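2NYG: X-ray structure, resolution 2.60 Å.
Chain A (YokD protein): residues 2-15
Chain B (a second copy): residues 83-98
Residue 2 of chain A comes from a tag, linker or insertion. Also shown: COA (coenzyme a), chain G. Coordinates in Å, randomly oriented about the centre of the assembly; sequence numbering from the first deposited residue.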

# COMPACT_ATOMS: atom_id res chain seq x y z
N LEU A 2 15.90 2.80 -7.95
CA LEU A 2 15.83 1.32 -8.04
C LEU A 2 17.01 0.76 -8.84
O LEU A 2 17.47 -0.35 -8.56
CB LEU A 2 14.53 0.90 -8.75
CG LEU A 2 14.08 -0.53 -8.46
CD1 LEU A 2 13.37 -0.61 -7.12
CD2 LEU A 2 13.14 -0.98 -9.54
N LYS A 3 17.50 1.54 -9.82
CA LYS A 3 18.62 1.10 -10.65
C LYS A 3 19.80 0.88 -9.73
O LYS A 3 20.66 0.03 -9.99
CB LYS A 3 18.97 2.13 -11.74
N LYS A 4 19.83 1.68 -8.66
CA LYS A 4 20.89 1.62 -7.66
C LYS A 4 20.68 0.38 -6.79
O LYS A 4 21.63 -0.31 -6.44
CB LYS A 4 20.83 2.89 -6.79
N ILE A 5 19.42 0.10 -6.46
CA ILE A 5 19.08 -1.06 -5.65
C ILE A 5 19.41 -2.32 -6.45
O ILE A 5 19.84 -3.31 -5.89
CB ILE A 5 17.57 -1.09 -5.31
CG1 ILE A 5 17.15 0.18 -4.57
CG2 ILE A 5 17.28 -2.30 -4.46
CD1 ILE A 5 17.80 0.36 -3.21
N VAL A 6 19.22 -2.27 -7.76
CA VAL A 6 19.49 -3.42 -8.62
C VAL A 6 20.99 -3.60 -8.93
O VAL A 6 21.45 -4.72 -9.18
CB VAL A 6 18.71 -3.31 -9.96
CG1 VAL A 6 19.05 -4.47 -10.87
CG2 VAL A 6 17.23 -3.28 -9.70
N GLU A 7 21.73 -2.50 -8.93
CA GLU A 7 23.15 -2.56 -9.22
C GLU A 7 24.01 -2.83 -8.00
O GLU A 7 25.18 -3.20 -8.12
CB GLU A 7 23.58 -1.27 -9.92
CG GLU A 7 23.04 -1.17 -11.35
CD GLU A 7 23.37 0.17 -12.01
OE1 GLU A 7 24.39 0.80 -11.60
OE2 GLU A 7 22.61 0.60 -12.93
N SER A 8 23.44 -2.65 -6.81
CA SER A 8 24.18 -2.89 -5.59
C SER A 8 23.83 -4.29 -5.09
O SER A 8 24.15 -4.65 -3.97
CB SER A 8 23.83 -1.85 -4.53
OG SER A 8 22.44 -1.85 -4.25
N THR A 9 23.17 -5.07 -5.95
CA THR A 9 22.76 -6.43 -5.61
C THR A 9 23.50 -7.49 -6.42
O THR A 9 23.32 -7.60 -7.63
CB THR A 9 21.24 -6.62 -5.82
OG1 THR A 9 20.53 -5.57 -5.17
CG2 THR A 9 20.79 -7.95 -5.23
N THR A 10 24.31 -8.29 -5.73
CA THR A 10 25.09 -9.35 -6.35
C THR A 10 24.18 -10.30 -7.15
O THR A 10 24.36 -10.48 -8.35
CB THR A 10 25.92 -10.11 -5.24
OG1 THR A 10 26.58 -11.27 -5.79
CG2 THR A 10 25.02 -10.50 -4.07
N PHE A 11 23.19 -10.89 -6.48
CA PHE A 11 22.23 -11.79 -7.11
C PHE A 11 20.88 -11.47 -6.49
O PHE A 11 20.81 -10.91 -5.40
CB PHE A 11 22.62 -13.26 -6.86
N PRO A 12 19.77 -11.84 -7.16
CA PRO A 12 18.43 -11.56 -6.63
C PRO A 12 18.09 -12.21 -5.29
O PRO A 12 18.35 -13.40 -5.08
CB PRO A 12 17.50 -12.07 -7.74
CG PRO A 12 18.34 -12.09 -8.95
CD PRO A 12 19.68 -12.55 -8.44
N ARG A 13 17.50 -11.44 -4.39
CA ARG A 13 17.09 -11.97 -3.09
C ARG A 13 15.68 -12.52 -3.36
O ARG A 13 14.82 -11.81 -3.85
CB ARG A 13 17.00 -10.86 -2.04
CG ARG A 13 18.07 -9.79 -2.13
CD ARG A 13 19.43 -10.32 -1.80
NE ARG A 13 20.42 -9.26 -1.84
CZ ARG A 13 21.68 -9.40 -1.43
NH1 ARG A 13 22.10 -10.56 -0.96
NH2 ARG A 13 22.50 -8.36 -1.47
N THR A 14 15.45 -13.79 -3.04
CA THR A 14 14.15 -14.40 -3.26
C THR A 14 13.49 -14.85 -1.97
O THR A 14 14.12 -14.90 -0.91
CB THR A 14 14.25 -15.62 -4.19
OG1 THR A 14 15.06 -16.62 -3.58
CG2 THR A 14 14.86 -15.22 -5.53
N LYS A 15 12.21 -15.19 -2.08
CA LYS A 15 11.44 -15.68 -0.96
C LYS A 15 12.23 -16.77 -0.24
O LYS A 15 12.35 -16.78 0.97
CB LYS A 15 10.12 -16.27 -1.44
CG LYS A 15 9.23 -16.76 -0.31
CD LYS A 15 7.99 -17.44 -0.83
CE LYS A 15 8.34 -18.76 -1.51
NZ LYS A 15 7.16 -19.38 -2.17
N ASN B 83 13.47 -0.84 -17.35
CA ASN B 83 13.31 0.33 -16.51
C ASN B 83 13.20 0.04 -15.01
O ASN B 83 12.16 0.25 -14.41
CB ASN B 83 12.08 1.11 -16.96
N PRO B 84 14.30 -0.42 -14.38
CA PRO B 84 15.61 -0.68 -14.97
C PRO B 84 15.78 -2.11 -15.50
O PRO B 84 14.92 -2.97 -15.30
CB PRO B 84 16.54 -0.40 -13.80
CG PRO B 84 15.78 -1.02 -12.67
CD PRO B 84 14.36 -0.51 -12.91
N PRO B 85 16.88 -2.36 -16.21
CA PRO B 85 17.13 -3.70 -16.75
C PRO B 85 17.54 -4.56 -15.56
O PRO B 85 17.36 -4.16 -14.41
CB PRO B 85 18.30 -3.47 -17.70
CG PRO B 85 18.15 -2.05 -18.11
CD PRO B 85 17.80 -1.38 -16.81
N VAL B 86 18.11 -5.72 -15.85
CA VAL B 86 18.55 -6.65 -14.83
C VAL B 86 19.50 -7.64 -15.49
O VAL B 86 19.25 -8.11 -16.60
CB VAL B 86 17.34 -7.39 -14.21
CG1 VAL B 86 17.71 -8.81 -13.83
CG2 VAL B 86 16.85 -6.63 -13.00
N PRO B 87 20.61 -7.95 -14.81
CA PRO B 87 21.59 -8.89 -15.37
C PRO B 87 20.94 -10.09 -16.06
O PRO B 87 19.95 -10.63 -15.57
CB PRO B 87 22.42 -9.28 -14.15
CG PRO B 87 22.42 -8.01 -13.34
CD PRO B 87 20.98 -7.56 -13.44
N GLU B 88 21.48 -10.50 -17.20
CA GLU B 88 20.92 -11.64 -17.91
C GLU B 88 21.09 -12.91 -17.10
O GLU B 88 20.34 -13.88 -17.28
CB GLU B 88 21.59 -11.80 -19.27
CG GLU B 88 21.31 -13.15 -19.92
CD GLU B 88 21.32 -13.10 -21.43
OE1 GLU B 88 22.28 -12.55 -22.01
OE2 GLU B 88 20.36 -13.62 -22.05
N GLU B 89 22.07 -12.92 -16.20
CA GLU B 89 22.35 -14.07 -15.36
C GLU B 89 21.26 -14.29 -14.30
O GLU B 89 21.25 -15.31 -13.61
CB GLU B 89 23.70 -13.91 -14.66
CG GLU B 89 24.93 -13.76 -15.57
CD GLU B 89 24.99 -12.43 -16.30
OE1 GLU B 89 24.64 -11.39 -15.70
OE2 GLU B 89 25.42 -12.41 -17.47
N TRP B 90 20.35 -13.33 -14.20
CA TRP B 90 19.26 -13.38 -13.22
C TRP B 90 17.92 -13.85 -13.80
O TRP B 90 17.01 -14.20 -13.05
CB TRP B 90 19.03 -12.00 -12.62
CG TRP B 90 20.17 -11.40 -11.86
CD1 TRP B 90 21.43 -11.90 -11.71
CD2 TRP B 90 20.13 -10.20 -11.07
NE1 TRP B 90 22.17 -11.10 -10.88
CE2 TRP B 90 21.39 -10.05 -10.46
CE3 TRP B 90 19.13 -9.25 -10.81
CZ2 TRP B 90 21.69 -8.98 -9.60
CZ3 TRP B 90 19.43 -8.18 -9.95
CH2 TRP B 90 20.70 -8.06 -9.36
N TRP B 91 17.78 -13.83 -15.12
CA TRP B 91 16.52 -14.18 -15.77
C TRP B 91 15.86 -15.49 -15.39
O TRP B 91 14.67 -15.54 -15.06
CB TRP B 91 16.68 -14.14 -17.28
CG TRP B 91 17.03 -12.79 -17.81
CD1 TRP B 91 17.16 -11.64 -17.10
CD2 TRP B 91 17.29 -12.46 -19.17
NE1 TRP B 91 17.48 -10.60 -17.94
CE2 TRP B 91 17.57 -11.08 -19.22
CE3 TRP B 91 17.32 -13.19 -20.36
CZ2 TRP B 91 17.87 -10.42 -20.41
CZ3 TRP B 91 17.61 -12.54 -21.55
CH2 TRP B 91 17.89 -11.17 -21.56
N ASP B 92 16.62 -16.58 -15.45
CA ASP B 92 16.06 -17.87 -15.13
C ASP B 92 15.73 -17.97 -13.65
O ASP B 92 14.69 -18.49 -13.28
CB ASP B 92 17.05 -18.97 -15.54
CG ASP B 92 17.37 -18.91 -17.02
OD1 ASP B 92 16.46 -19.14 -17.84
OD2 ASP B 92 18.54 -18.64 -17.37
N ILE B 93 16.61 -17.45 -12.80
CA ILE B 93 16.33 -17.51 -11.38
C ILE B 93 15.13 -16.62 -11.03
O ILE B 93 14.41 -16.89 -10.07
CB ILE B 93 17.56 -17.09 -10.56
CG1 ILE B 93 17.31 -17.41 -9.09
CG2 ILE B 93 17.83 -15.63 -10.74
CD1 ILE B 93 18.35 -16.85 -8.13
N ILE B 94 14.91 -15.58 -11.83
CA ILE B 94 13.81 -14.65 -11.61
C ILE B 94 12.48 -15.27 -12.01
O ILE B 94 11.47 -15.11 -11.32
CB ILE B 94 14.02 -13.36 -12.41
CG1 ILE B 94 15.06 -12.50 -11.70
CG2 ILE B 94 12.71 -12.62 -12.58
CD1 ILE B 94 15.54 -11.32 -12.50
N ARG B 95 12.52 -15.98 -13.12
CA ARG B 95 11.37 -16.67 -13.69
C ARG B 95 10.93 -17.80 -12.76
O ARG B 95 9.74 -18.04 -12.57
CB ARG B 95 11.77 -17.24 -15.04
CG ARG B 95 10.74 -17.07 -16.13
CD ARG B 95 11.36 -16.44 -17.37
NE ARG B 95 12.50 -17.20 -17.82
CZ ARG B 95 13.51 -16.70 -18.53
NH1 ARG B 95 13.51 -15.42 -18.87
NH2 ARG B 95 14.53 -17.47 -18.85
N GLU B 96 11.92 -18.48 -12.17
CA GLU B 96 11.74 -19.61 -11.27
C GLU B 96 11.18 -19.27 -9.90
O GLU B 96 10.31 -19.98 -9.37
CB GLU B 96 13.08 -20.34 -11.07
CG GLU B 96 13.08 -21.47 -10.00
CD GLU B 96 13.48 -21.02 -8.58
OE1 GLU B 96 14.60 -20.47 -8.42
OE2 GLU B 96 12.69 -21.22 -7.63
N SER B 97 11.69 -18.19 -9.33
CA SER B 97 11.31 -17.79 -7.98
C SER B 97 10.29 -16.67 -7.88
O SER B 97 9.91 -16.28 -6.77
CB SER B 97 12.56 -17.40 -7.21
OG SER B 97 13.14 -16.23 -7.79
N MET B 98 9.85 -16.15 -9.01
CA MET B 98 8.91 -15.05 -8.98
C MET B 98 7.56 -15.36 -8.34
O MET B 98 6.86 -16.28 -8.76
CB MET B 98 8.69 -14.50 -10.39
CG MET B 98 8.52 -13.01 -10.40
SD MET B 98 8.30 -12.30 -12.01
CE MET B 98 6.65 -12.09 -11.90
N1A COA G . 14.02 -4.97 -3.43
C2A COA G . 14.64 -3.99 -2.64
N3A COA G . 14.11 -2.71 -2.62
C4A COA G . 13.00 -2.40 -3.37
C5A COA G . 12.34 -3.36 -4.18
C6A COA G . 12.87 -4.66 -4.21
N6A COA G . 12.31 -5.60 -4.95
N7A COA G . 11.28 -2.75 -4.79
C8A COA G . 11.26 -1.45 -4.38
N9A COA G . 12.33 -1.24 -3.50
C1B COA G . 12.76 -0.01 -2.79
C2B COA G . 12.23 1.35 -3.32
O2B COA G . 12.81 1.78 -4.57
C3B COA G . 12.55 2.29 -2.17
O3B COA G . 13.92 2.71 -2.44
P3B COA G . 14.46 4.25 -2.45
O7A COA G . 13.31 5.22 -2.09
O8A COA G . 14.90 4.63 -3.85
O9A COA G . 15.62 4.36 -1.50
C4B COA G . 12.41 1.41 -0.90
O4B COA G . 12.53 0.05 -1.37
C5B COA G . 11.05 1.57 -0.15
O5B COA G . 11.11 0.67 1.00
P1A COA G . 10.69 1.19 2.44
O1A COA G . 10.86 0.12 3.47
O2A COA G . 9.24 1.69 2.41
O3A COA G . 11.62 2.41 2.63
P2A COA G . 13.18 2.36 3.02
O4A COA G . 13.95 3.03 1.94
O5A COA G . 13.72 0.95 3.24
O6A COA G . 13.09 3.19 4.42
CBP COA G . 12.14 2.90 6.76
CCP COA G . 13.22 2.54 5.69
CDP COA G . 11.53 4.29 6.47
CEP COA G . 11.08 1.78 6.71
CAP COA G . 12.86 3.08 8.14
OAP COA G . 14.28 2.90 7.91
C9P COA G . 12.42 2.10 9.25
O9P COA G . 13.40 1.30 9.75
N8P COA G . 11.16 1.95 9.74
C7P COA G . 10.80 0.86 10.67
C6P COA G . 9.49 0.10 10.42

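The two stretches bury 578 Å² between them, both sides summed, and the contact is mainly apolar, with W90(B) giving up more area than any other residue. Its indole lies against the chain A segment that follows the first helix. P12(A) packs over one face of this ring: its CD sits 3.5 Å from the centroid of the five-membered ring of W90(B), only 7° off the ring normal, so that a C-H can address the pi system in a CH-pi interaction. The pyrrolidine ring also brings CG of P12(A) to 3.4 Å from CD2 of W90(B) and to 4.0 Å from CG2 of I93(B), three residues on from W90(B).

A second apolar cluster forms around V6(A), whose CA-to-CB bond points toward chain B. CG1 of V6(A) lies 3.7 Å from CG2 of V86(B) and 3.8 Å from CZ3 of W90(B), while CG2 of V6(A) approaches CG of P84(B) at 4.0 Å. P84(B), which follows a cis peptide bond, also meets the tag residue L2(A), with CD2 of L2(A) 3.6 Å from CD of P84(B). L2(A) also reaches coenzyme A, its CD1 lying 3.5 Å from O2B of the ligand.

Polar contacts between the stretches are sparse; the one hydrogen bond between them runs from NE1 of W90(B) to the backbone O of T10(A); at 3.4 Å and an N-H...O angle of 128° it is weak. The carbonyl of T9(A) also lies at the indole edge, its O only 2.9 Å from CZ2 of W90(B).

At the far end, CG2 of T14(A) approaches OG of S97(B) at 3.0 Å, a close contact between a methyl and a hydroxyl. That hydroxyl donates within its own helix, from OG of S97(B) to O of I93(B) at 2.7 Å, while the T14(A) side chain caps the helix that follows.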